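Local coordinates for ectonucleotide pyrophosphatase/phosphodiesterase family member 5 (Mus musculus, PDB 5VEN), which probably hydrolyses phosphodiester bonds as a zinc-bearing ectoenzyme of the nucleotide pyrophosphatase/phosphodiesterase family, with restricted activity on nucleotides, at residues 20-25 with 170-175; 88-93 with 100-105; 220-225 with 336-341. All blocks are in the same frame, centred on the assembly; numbering follows the deposited sequence.

Overall arrangement
Contacts 1 and 3 belong to the same central sheet, in which strands 15-21 and 217-222 are neighbours, and their centres lie about 9 Å apart. They are tied together where Ser223 OG meets Phe21 O at 2.6 Å, a probable hydrogen bond, and they share one zinc ion: Asp22 comes from contact 1, Asp224 and His225 from contact 3, and Thr58 is the remaining protein ligand. Contact 2 stands apart, its centre about 21 Å from that of contact 1 and about 26 Å from that of contact 3. In sequence it lies inside the long loop that contact 1 closes, and it meets a glycan instead of the metal.

Contact 1. Residues 20-25 with 170-175; sequences SFDGFR and FLYWEE. With ZN (zinc ion), chain L.
Tyr172 reaches forward along its strand to Asp22, near the zinc. With CG anti to the backbone N (chi1 171°), the ring leaves CB on the side of the sheet shared with Ser20. Tyr172 CD1 passes 3.7 Å from Ser20 O; its CE1 and OH both reach Asp22 OD2, to which OH donates its hydrogen at 2.6 Å. That oxygen lies in the ring plane, at the edge, yet the carboxylate plane is turned 75° from the ring, and the hydroxyl meets OD2 on its anti side, 27° out of the carboxylate plane. Asp22 OD1 binds the zinc ion at 2.0 Å, making Tyr172 a second-shell residue that restrains a first-shell ligand. A phenylalanine here, lacking the hydroxyl, would probably leave Asp22 OD2 without this donor and the carboxylate held less firmly in its tilt. In the central parallel sheet of the alkaline phosphatase-like fold, Asp22 directly follows the C-terminal end of strand 15-21, whose partner is strand 168-173. Ser20 N bonds Leu171 O (2.8 Å), Trp173 N bonds Ser20 O (3.0 Å), and Asp22 N bonds Trp173 O (2.9 Å). On the opposite side, beneath helix 190-210, Phe21 CD1 rests on Trp173 CB at 3.8 Å.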
loop_
_atom_site.group_PDB
_atom_site.type_symbol
_atom_site.label_atom_id
_atom_site.label_comp_id
_atom_site.label_asym_id
_atom_site.label_seq_id
_atom_site.Cartn_x
_atom_site.Cartn_y
_atom_site.Cartn_z
ATOM N N SER A 20 -0.442 8.533 -2.142
ATOM C CA SER A 20 -0.284 7.620 -1.015
ATOM C C SER A 20 0.729 8.211 -0.041
ATOM O O SER A 20 1.899 8.426 -0.405
ATOM C CB SER A 20 0.155 6.243 -1.464
ATOM O OG SER A 20 0.400 5.448 -0.320
ATOM N N PHE A 21 0.257 8.516 1.172
ATOM C CA PHE A 21 1.136 8.809 2.297
ATOM C C PHE A 21 1.316 7.500 3.037
ATOM O O PHE A 21 0.353 6.998 3.622
ATOM C CB PHE A 21 0.533 9.879 3.200
ATOM C CG PHE A 21 0.452 11.231 2.573
ATOM C CD1 PHE A 21 1.604 11.997 2.365
ATOM C CD2 PHE A 21 -0.771 11.760 2.190
ATOM C CE1 PHE A 21 1.508 13.262 1.786
ATOM C CE2 PHE A 21 -0.846 13.023 1.633
ATOM C CZ PHE A 21 0.271 13.746 1.398
ATOM N N ASP A 22 2.512 6.909 2.949
ATOM C CA ASP A 22 2.734 5.570 3.485
ATOM C C ASP A 22 2.377 5.512 4.968
ATOM O O ASP A 22 2.750 6.401 5.737
ATOM C CB ASP A 22 4.190 5.157 3.262
ATOM C CG ASP A 22 4.361 3.662 3.259
ATOM O OD1 ASP A 22 3.993 3.036 4.276
ATOM O OD2 ASP A 22 4.818 3.091 2.250
ATOM N N GLY A 23 1.645 4.473 5.351
ATOM C CA GLY A 23 1.402 4.203 6.763
ATOM C C GLY A 23 0.502 5.216 7.422
ATOM O O GLY A 23 0.651 5.472 8.625
ATOM N N PHE A 24 -0.463 5.774 6.690
ATOM C CA PHE A 24 -1.365 6.788 7.247
ATOM C C PHE A 24 -2.615 6.062 7.741
ATOM O O PHE A 24 -3.568 5.789 6.986
ATOM C CB PHE A 24 -1.687 7.877 6.233
ATOM C CG PHE A 24 -2.194 9.144 6.846
ATOM C CD1 PHE A 24 -3.412 9.185 7.557
ATOM C CD2 PHE A 24 -1.449 10.309 6.746
ATOM C CE1 PHE A 24 -3.861 10.365 8.093
ATOM C CE2 PHE A 24 -1.920 11.503 7.309
ATOM C CZ PHE A 24 -3.118 11.500 7.990
ATOM N N ARG A 25 -2.580 5.701 9.026
ATOM C CA ARG A 25 -3.688 5.007 9.666
ATOM C C ARG A 25 -4.955 5.864 9.630
ATOM O O ARG A 25 -4.903 7.083 9.776
ATOM C CB ARG A 25 -3.322 4.670 11.126
ATOM C CG ARG A 25 -4.192 3.630 11.748
ATOM C CD ARG A 25 -3.573 3.173 13.096
ATOM N NE ARG A 25 -3.897 4.101 14.164
ATOM C CZ ARG A 25 -3.444 3.998 15.416
ATOM N NH1 ARG A 25 -2.581 3.047 15.756
ATOM N NH2 ARG A 25 -3.863 4.880 16.350
ATOM N N PHE A 170 0.442 9.227 -10.062
ATOM C CA PHE A 170 0.666 8.553 -8.794
ATOM C C PHE A 170 1.759 9.296 -8.041
ATOM O O PHE A 170 2.866 9.495 -8.562
ATOM C CB PHE A 170 1.082 7.092 -8.995
ATOM C CG PHE A 170 0.020 6.253 -9.597
ATOM C CD1 PHE A 170 -0.951 5.668 -8.798
ATOM C CD2 PHE A 170 -0.026 6.067 -10.981
ATOM C CE1 PHE A 170 -1.959 4.886 -9.348
ATOM C CE2 PHE A 170 -1.042 5.289 -11.545
ATOM C CZ PHE A 170 -2.000 4.701 -10.738
ATOM N N LEU A 171 1.457 9.678 -6.810
ATOM C CA LEU A 171 2.397 10.411 -5.981
ATOM C C LEU A 171 2.528 9.706 -4.646
ATOM O O LEU A 171 1.522 9.304 -4.051
ATOM C CB LEU A 171 1.910 11.855 -5.779
ATOM C CG LEU A 171 2.628 12.735 -4.771
ATOM C CD1 LEU A 171 4.060 13.025 -5.165
ATOM C CD2 LEU A 171 1.837 14.035 -4.592
ATOM N N TYR A 172 3.764 9.567 -4.172
ATOM C CA TYR A 172 4.031 8.770 -2.984
ATOM C C TYR A 172 4.990 9.515 -2.063
ATOM O O TYR A 172 5.907 10.228 -2.526
ATOM C CB TYR A 172 4.616 7.423 -3.391
ATOM C CG TYR A 172 5.135 6.560 -2.255
ATOM C CD1 TYR A 172 4.285 5.781 -1.467
ATOM C CD2 TYR A 172 6.500 6.484 -2.025
ATOM C CE1 TYR A 172 4.775 4.989 -0.460
ATOM C CE2 TYR A 172 7.007 5.664 -1.043
ATOM C CZ TYR A 172 6.147 4.940 -0.252
ATOM O OH TYR A 172 6.666 4.157 0.724
ATOM N N TRP A 173 4.758 9.349 -0.754
ATOM C CA TRP A 173 5.581 9.937 0.292
ATOM C C TRP A 173 5.705 8.929 1.438
ATOM O O TRP A 173 4.752 8.212 1.734
ATOM C CB TRP A 173 4.941 11.236 0.761
ATOM C CG TRP A 173 5.764 12.025 1.732
ATOM C CD1 TRP A 173 5.442 12.336 3.036
ATOM C CD2 TRP A 173 7.060 12.596 1.497
ATOM N NE1 TRP A 173 6.458 13.082 3.602
ATOM C CE2 TRP A 173 7.458 13.247 2.681
ATOM C CE3 TRP A 173 7.920 12.632 0.394
ATOM C CZ2 TRP A 173 8.684 13.927 2.791
ATOM C CZ3 TRP A 173 9.131 13.309 0.520
ATOM C CH2 TRP A 173 9.496 13.936 1.709
ATOM N N GLU A 174 6.889 8.879 2.076
ATOM C CA GLU A 174 7.231 7.815 3.005
ATOM C C GLU A 174 6.745 8.046 4.429
ATOM O O GLU A 174 6.903 7.147 5.261
ATOM C CB GLU A 174 8.731 7.639 3.021
ATOM C CG GLU A 174 9.319 7.125 1.701
ATOM C CD GLU A 174 9.520 8.206 0.609
ATOM O OE1 GLU A 174 9.785 7.863 -0.564
ATOM O OE2 GLU A 174 9.423 9.405 0.893
ATOM N N GLU A 175 6.231 9.231 4.748
ATOM C CA GLU A 175 5.649 9.526 6.047
ATOM C C GLU A 175 4.143 9.477 5.912
ATOM O O GLU A 175 3.618 9.800 4.843
ATOM C CB GLU A 175 6.127 10.911 6.559
ATOM C CG GLU A 175 7.617 10.940 6.934
ATOM C CD GLU A 175 7.956 10.208 8.238
ATOM O OE1 GLU A 175 7.153 9.387 8.734
ATOM O OE2 GLU A 175 9.053 10.470 8.758
HETATM ZN ZN ZN L . 3.775 1.143 3.703
HETATM O O HOH W 1 5.901 0.823 5.098
#

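Contact 2. Residues 88-93 with 100-105; sequences KSFSLE and SKFWEE. With FUC (alpha-L-fucopyranose), chain F.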
loop_
_atom_site.group_PDB
_atom_site.type_symbol
_atom_site.label_atom_id
_atom_site.label_comp_id
_atom_site.label_asym_id
_atom_site.label_seq_id
_atom_site.Cartn_x
_atom_site.Cartn_y
_atom_site.Cartn_z
ATOM N N LYS A 88 14.812 -17.151 -7.116
ATOM C CA LYS A 88 15.279 -15.801 -6.838
ATOM C C LYS A 88 14.542 -15.223 -5.637
ATOM O O LYS A 88 13.364 -15.510 -5.409
ATOM C CB LYS A 88 15.086 -14.866 -8.049
ATOM C CG LYS A 88 16.117 -15.102 -9.154
ATOM C CD LYS A 88 15.600 -14.694 -10.525
ATOM C CE LYS A 88 16.335 -15.401 -11.713
ATOM N NZ LYS A 88 15.446 -16.428 -12.427
ATOM N N SER A 89 15.244 -14.340 -4.923
ATOM C CA SER A 89 14.673 -13.532 -3.858
ATOM C C SER A 89 14.341 -12.130 -4.347
ATOM O O SER A 89 14.896 -11.627 -5.336
ATOM C CB SER A 89 15.652 -13.426 -2.688
ATOM O OG SER A 89 15.845 -14.699 -2.126
ATOM N N PHE A 90 13.432 -11.499 -3.599
ATOM C CA PHE A 90 12.973 -10.121 -3.760
ATOM C C PHE A 90 13.084 -9.511 -2.378
ATOM O O PHE A 90 12.649 -10.140 -1.412
ATOM C CB PHE A 90 11.541 -10.154 -4.241
ATOM C CG PHE A 90 10.825 -8.830 -4.341
ATOM C CD1 PHE A 90 10.475 -8.319 -5.582
ATOM C CD2 PHE A 90 10.360 -8.168 -3.213
ATOM C CE1 PHE A 90 9.719 -7.153 -5.694
ATOM C CE2 PHE A 90 9.609 -7.009 -3.338
ATOM C CZ PHE A 90 9.309 -6.509 -4.562
ATOM N N SER A 91 13.653 -8.309 -2.277
ATOM C CA SER A 91 13.797 -7.683 -0.961
ATOM C C SER A 91 13.753 -6.167 -1.084
ATOM O O SER A 91 14.654 -5.551 -1.660
ATOM C CB SER A 91 15.096 -8.117 -0.291
ATOM O OG SER A 91 15.287 -7.348 0.895
ATOM N N LEU A 92 12.724 -5.567 -0.500
ATOM C CA LEU A 92 12.657 -4.113 -0.422
ATOM C C LEU A 92 13.874 -3.527 0.282
ATOM O O LEU A 92 14.422 -2.504 -0.153
ATOM C CB LEU A 92 11.381 -3.708 0.307
ATOM C CG LEU A 92 11.128 -2.227 0.499
ATOM C CD1 LEU A 92 11.227 -1.471 -0.849
ATOM C CD2 LEU A 92 9.761 -2.075 1.147
ATOM N N GLU A 93 14.295 -4.141 1.392
ATOM C CA GLU A 93 15.350 -3.548 2.198
ATOM C C GLU A 93 16.663 -3.478 1.438
ATOM O O GLU A 93 17.491 -2.612 1.727
ATOM C CB GLU A 93 15.529 -4.324 3.508
ATOM C CG GLU A 93 14.319 -4.216 4.446
ATOM C CD GLU A 93 13.221 -5.229 4.099
ATOM O OE1 GLU A 93 13.413 -5.989 3.127
ATOM O OE2 GLU A 93 12.179 -5.280 4.809
ATOM N N SER A 100 11.605 -8.020 -13.100
ATOM C CA SER A 100 10.266 -7.895 -13.662
ATOM C C SER A 100 9.394 -9.112 -13.397
ATOM O O SER A 100 8.171 -8.982 -13.284
ATOM C CB SER A 100 10.364 -7.665 -15.175
ATOM O OG SER A 100 11.252 -6.612 -15.465
ATOM N N LYS A 101 9.987 -10.309 -13.346
ATOM C CA LYS A 101 9.174 -11.516 -13.180
ATOM C C LYS A 101 8.450 -11.547 -11.835
ATOM O O LYS A 101 7.440 -12.237 -11.703
ATOM C CB LYS A 101 10.053 -12.756 -13.365
ATOM C CG LYS A 101 10.518 -12.995 -14.864
ATOM C CD LYS A 101 9.321 -13.266 -15.739
ATOM C CE LYS A 101 9.716 -13.508 -17.194
ATOM N NZ LYS A 101 10.328 -14.836 -17.379
ATOM N N PHE A 102 8.927 -10.821 -10.827
ATOM C CA PHE A 102 8.169 -10.769 -9.582
ATOM C C PHE A 102 6.856 -10.004 -9.712
ATOM O O PHE A 102 5.958 -10.225 -8.887
ATOM C CB PHE A 102 9.004 -10.166 -8.461
ATOM C CG PHE A 102 9.831 -11.180 -7.751
ATOM C CD1 PHE A 102 9.259 -12.005 -6.791
ATOM C CD2 PHE A 102 11.170 -11.335 -8.057
ATOM C CE1 PHE A 102 10.001 -12.956 -6.167
ATOM C CE2 PHE A 102 11.923 -12.288 -7.410
ATOM C CZ PHE A 102 11.344 -13.089 -6.475
ATOM N N TRP A 103 6.717 -9.139 -10.728
ATOM C CA TRP A 103 5.563 -8.267 -10.936
ATOM C C TRP A 103 4.600 -8.757 -12.003
ATOM O O TRP A 103 3.468 -8.261 -12.086
ATOM C CB TRP A 103 6.047 -6.873 -11.334
ATOM C CG TRP A 103 6.949 -6.246 -10.296
ATOM C CD1 TRP A 103 8.302 -6.433 -10.153
ATOM C CD2 TRP A 103 6.552 -5.383 -9.220
ATOM N NE1 TRP A 103 8.764 -5.722 -9.083
ATOM C CE2 TRP A 103 7.711 -5.064 -8.495
ATOM C CE3 TRP A 103 5.335 -4.832 -8.822
ATOM C CZ2 TRP A 103 7.692 -4.214 -7.387
ATOM C CZ3 TRP A 103 5.316 -3.993 -7.717
ATOM C CH2 TRP A 103 6.485 -3.693 -7.023
ATOM N N GLU A 104 5.016 -9.713 -12.823
ATOM C CA GLU A 104 4.330 -9.951 -14.075
ATOM C C GLU A 104 3.167 -10.940 -13.965
ATOM O O GLU A 104 2.591 -11.304 -14.994
ATOM C CB GLU A 104 5.355 -10.403 -15.121
ATOM C CG GLU A 104 6.056 -9.169 -15.675
ATOM C CD GLU A 104 7.268 -9.430 -16.571
ATOM O OE1 GLU A 104 7.841 -10.534 -16.569
ATOM O OE2 GLU A 104 7.653 -8.500 -17.286
ATOM N N GLU A 105 2.796 -11.373 -12.759
ATOM C CA GLU A 105 1.560 -12.134 -12.610
ATOM C C GLU A 105 0.328 -11.246 -12.725
ATOM O O GLU A 105 -0.791 -11.761 -12.736
ATOM C CB GLU A 105 1.571 -12.899 -11.277
ATOM C CG GLU A 105 2.745 -13.852 -11.244
ATOM C CD GLU A 105 2.920 -14.643 -9.965
ATOM O OE1 GLU A 105 3.914 -15.394 -9.917
ATOM O OE2 GLU A 105 2.110 -14.529 -9.025
HETATM C C1 FUC F . 20.980 -16.558 -4.848
HETATM C C2 FUC F . 20.218 -15.217 -4.886
HETATM C C3 FUC F . 18.743 -15.443 -5.210
HETATM C C4 FUC F . 18.159 -16.486 -4.204
HETATM C C5 FUC F . 18.938 -17.775 -4.298
HETATM C C6 FUC F . 18.485 -18.816 -3.290
HETATM O O2 FUC F . 20.812 -14.318 -5.797
HETATM O O3 FUC F . 17.980 -14.159 -5.144
HETATM O O4 FUC F . 18.253 -16.027 -2.851
HETATM O O5 FUC F . 20.318 -17.531 -4.019
#
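Phe90, Phe102 and Trp103 form an aromatic cluster that joins strand 88-91, the second strand of a small antiparallel pair with 80-83, to the loop leading toward helix 109-115. No hydrogen bond crosses between 88-93 and 100-105, so their union rests on apolar and aromatic packing. The central element is a CH-pi contact: Phe90 CB stands over the middle of the Phe102 ring, 3.6 Å from its centroid and only 8° off the ring normal. A flat phenyl suits this place because a whole face is offered to one methylene. Phe90 holds CG anti to its own nitrogen (chi1 174°), which carries its ring past Phe102 and on to Trp103.

Ring against ring, the geometry is less regular. The Phe90 and Phe102 centroids are 5.2 Å apart with planes inclined at 56°, an oblique pair whose closest carbons are Phe90 CD1 and Phe102 CG at 3.6 Å. Trp103 comes to the far end of Phe90, where NE1 lies in the plane of the phenyl at its edge, 3.8 Å from Phe90 CE1. The indole N-H is not spent on the cluster: its hydrogen bond goes to Ile97 O, which helps to set the turn of the indole. Met81 of strand 80-83 also packs on both phenylalanines.

Polar atoms border the cluster without bonding to it. Lys88 O approaches the rim of Phe102 near the ring plane, 3.3 Å from Phe102 CZ. On the outer side of the strand, Ser89, the serine of an Asn-Lys-Ser glycosylation sequon, holds a fucose of the attached glycan. Ser89 N donates to fucose O3 at 2.8 Å, while Ser89 OG and fucose O4 are hydrogen-bonded, also at 2.8 Å.

Contact 3. Residues 220-225 with 336-341; sequences IVTSDH and PIFLAH. With ZN (zinc ion), chain L.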
loop_
_atom_site.group_PDB
_atom_site.type_symbol
_atom_site.label_atom_id
_atom_site.label_comp_id
_atom_site.label_asym_id
_atom_site.label_seq_id
_atom_site.Cartn_x
_atom_site.Cartn_y
_atom_site.Cartn_z
ATOM N N ILE A 220 -7.326 11.633 -5.212
ATOM C CA ILE A 220 -7.605 10.540 -4.282
ATOM C C ILE A 220 -6.426 10.463 -3.339
ATOM O O ILE A 220 -5.286 10.278 -3.785
ATOM C CB ILE A 220 -7.818 9.209 -5.017
ATOM C CG1 ILE A 220 -9.046 9.347 -5.921
ATOM C CG2 ILE A 220 -7.942 8.016 -4.004
ATOM C CD1 ILE A 220 -9.243 8.220 -6.885
ATOM N N VAL A 221 -6.691 10.589 -2.035
ATOM C CA VAL A 221 -5.641 10.563 -1.025
ATOM C C VAL A 221 -5.866 9.334 -0.157
ATOM O O VAL A 221 -6.940 9.188 0.463
ATOM C CB VAL A 221 -5.635 11.832 -0.174
ATOM C CG1 VAL A 221 -4.509 11.759 0.855
ATOM C CG2 VAL A 221 -5.527 13.097 -1.034
ATOM N N THR A 222 -4.896 8.431 -0.130
ATOM C CA THR A 222 -5.076 7.200 0.621
ATOM C C THR A 222 -3.721 6.733 1.135
ATOM O O THR A 222 -2.761 7.514 1.211
ATOM C CB THR A 222 -5.821 6.172 -0.253
ATOM O OG1 THR A 222 -6.205 5.035 0.525
ATOM C CG2 THR A 222 -4.991 5.735 -1.472
ATOM N N SER A 223 -3.642 5.448 1.493
ATOM C CA SER A 223 -2.424 4.874 2.031
ATOM C C SER A 223 -2.516 3.381 1.826
ATOM O O SER A 223 -3.535 2.866 1.356
ATOM C CB SER A 223 -2.240 5.281 3.502
ATOM O OG SER A 223 -1.010 4.814 4.025
ATOM N N ASP A 224 -1.455 2.689 2.205
ATOM C CA ASP A 224 -1.331 1.255 2.059
ATOM C C ASP A 224 -1.712 0.456 3.301
ATOM O O ASP A 224 -2.195 -0.676 3.180
ATOM C CB ASP A 224 0.101 0.912 1.641
ATOM C CG ASP A 224 1.202 1.521 2.503
ATOM O OD1 ASP A 224 0.959 2.446 3.328
ATOM O OD2 ASP A 224 2.369 1.046 2.348
ATOM N N HIS A 225 -1.576 1.055 4.482
ATOM C CA HIS A 225 -1.812 0.345 5.741
ATOM C C HIS A 225 -1.656 1.373 6.863
ATOM O O HIS A 225 -1.217 2.523 6.648
ATOM C CB HIS A 225 -0.814 -0.791 5.969
ATOM C CG HIS A 225 0.598 -0.317 5.855
ATOM N ND1 HIS A 225 1.199 0.505 6.795
ATOM C CD2 HIS A 225 1.486 -0.446 4.839
ATOM C CE1 HIS A 225 2.390 0.873 6.350
ATOM N NE2 HIS A 225 2.587 0.326 5.152
ATOM N N PRO A 336 -5.983 1.916 6.279
ATOM C CA PRO A 336 -5.557 3.249 5.816
ATOM C C PRO A 336 -6.687 4.272 5.678
ATOM O O PRO A 336 -7.869 3.940 5.550
ATOM C CB PRO A 336 -4.985 2.946 4.424
ATOM C CG PRO A 336 -5.875 1.832 3.942
ATOM C CD PRO A 336 -6.157 0.974 5.159
ATOM N N ILE A 337 -6.297 5.544 5.633
ATOM C CA ILE A 337 -7.249 6.604 5.245
ATOM C C ILE A 337 -7.691 6.414 3.805
ATOM O O ILE A 337 -6.984 5.827 2.972
ATOM C CB ILE A 337 -6.675 8.023 5.394
ATOM C CG1 ILE A 337 -5.326 8.131 4.662
ATOM C CG2 ILE A 337 -6.606 8.433 6.828
ATOM C CD1 ILE A 337 -4.897 9.508 4.353
ATOM N N PHE A 338 -8.846 6.995 3.490
ATOM C CA PHE A 338 -9.271 7.203 2.100
ATOM C C PHE A 338 -10.161 8.439 2.037
ATOM O O PHE A 338 -11.212 8.486 2.697
ATOM C CB PHE A 338 -10.021 6.004 1.551
ATOM C CG PHE A 338 -10.438 6.153 0.114
ATOM C CD1 PHE A 338 -9.639 5.650 -0.894
ATOM C CD2 PHE A 338 -11.598 6.812 -0.231
ATOM C CE1 PHE A 338 -10.008 5.780 -2.227
ATOM C CE2 PHE A 338 -11.973 6.937 -1.577
ATOM C CZ PHE A 338 -11.173 6.426 -2.559
ATOM N N LEU A 339 -9.766 9.411 1.219
ATOM C CA LEU A 339 -10.596 10.567 0.934
ATOM C C LEU A 339 -10.319 11.028 -0.495
ATOM O O LEU A 339 -9.292 10.691 -1.090
ATOM C CB LEU A 339 -10.377 11.703 1.950
ATOM C CG LEU A 339 -9.030 12.355 2.119
ATOM C CD1 LEU A 339 -9.221 13.665 2.920
ATOM C CD2 LEU A 339 -8.031 11.412 2.812
ATOM N N ALA A 340 -11.254 11.792 -1.049
ATOM C CA ALA A 340 -11.119 12.195 -2.443
ATOM C C ALA A 340 -11.876 13.486 -2.691
ATOM O O ALA A 340 -12.843 13.805 -1.992
ATOM C CB ALA A 340 -11.617 11.102 -3.402
ATOM N N HIS A 341 -11.400 14.238 -3.681
ATOM C CA HIS A 341 -12.049 15.457 -4.145
ATOM C C HIS A 341 -11.934 15.546 -5.657
ATOM O O HIS A 341 -10.881 15.249 -6.212
ATOM C CB HIS A 341 -11.421 16.705 -3.532
ATOM C CG HIS A 341 -11.779 17.972 -4.246
ATOM N ND1 HIS A 341 -11.113 18.416 -5.375
ATOM C CD2 HIS A 341 -12.738 18.893 -3.985
ATOM C CE1 HIS A 341 -11.662 19.547 -5.789
ATOM N NE2 HIS A 341 -12.648 19.861 -4.958
HETATM ZN ZN ZN L . 3.775 1.143 3.703
HETATM O O HOH W 1 5.901 0.823 5.098
#
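A chi1 of -171° sends Thr222 OG1 away from the backbone N and across the strand pair to Ile337 O; the bond is 2.7 Å long and lies in the carbonyl plane. Leu339 instead sets CG between its backbone N and carbonyl carbon (chi1 61°), a crowded position that swings CD2 beside Val221, 3.9 Å from Val221 CB. The strands belong to the central sheet of the alkaline phosphatase-like fold; the N-to-C directions of the short segments 220-222 and 338-341 make 165°, close to antiparallel.

Val221 and Leu339 are the hydrogen-bonded pair: Val221 N donates to Leu339 O at 2.8 Å, and Leu339 N returns a bond to Val221 O at 2.9 Å. Their branched side chains lie together, pointing the same way, under Phe37 of helix 35-42, where hydrocarbon suits a buried layer. On the opposite face, Ile220 CG2 touches Phe338 CE1 at 3.5 Å, while Ala340, small enough to face Ile220 closely, forms the non-hydrogen-bonded pair with it.

Past the Val221-Leu339 pair the regular backbone bonding gives out, and the Thr222 hydroxyl takes over. Ser223 N is buried without a partner in the model, and Pro336, with no N-H of its own to satisfy, packs its CB against the Ser223 carbonyl. The chain then turns into the metal site. Asp224 OD2 binds the zinc ion at 1.9 Å and His225 NE2 binds it at 2.0 Å, with Asp22 and Thr58 as the other protein ligands. The second carboxylate oxygen of Asp224 accepts a hydrogen bond from Gly23 N, a bond that probably steadies the carboxylate, and the same atom, OD1, sits 3.2 Å above the plane of the His225 ring, displaced toward its rim.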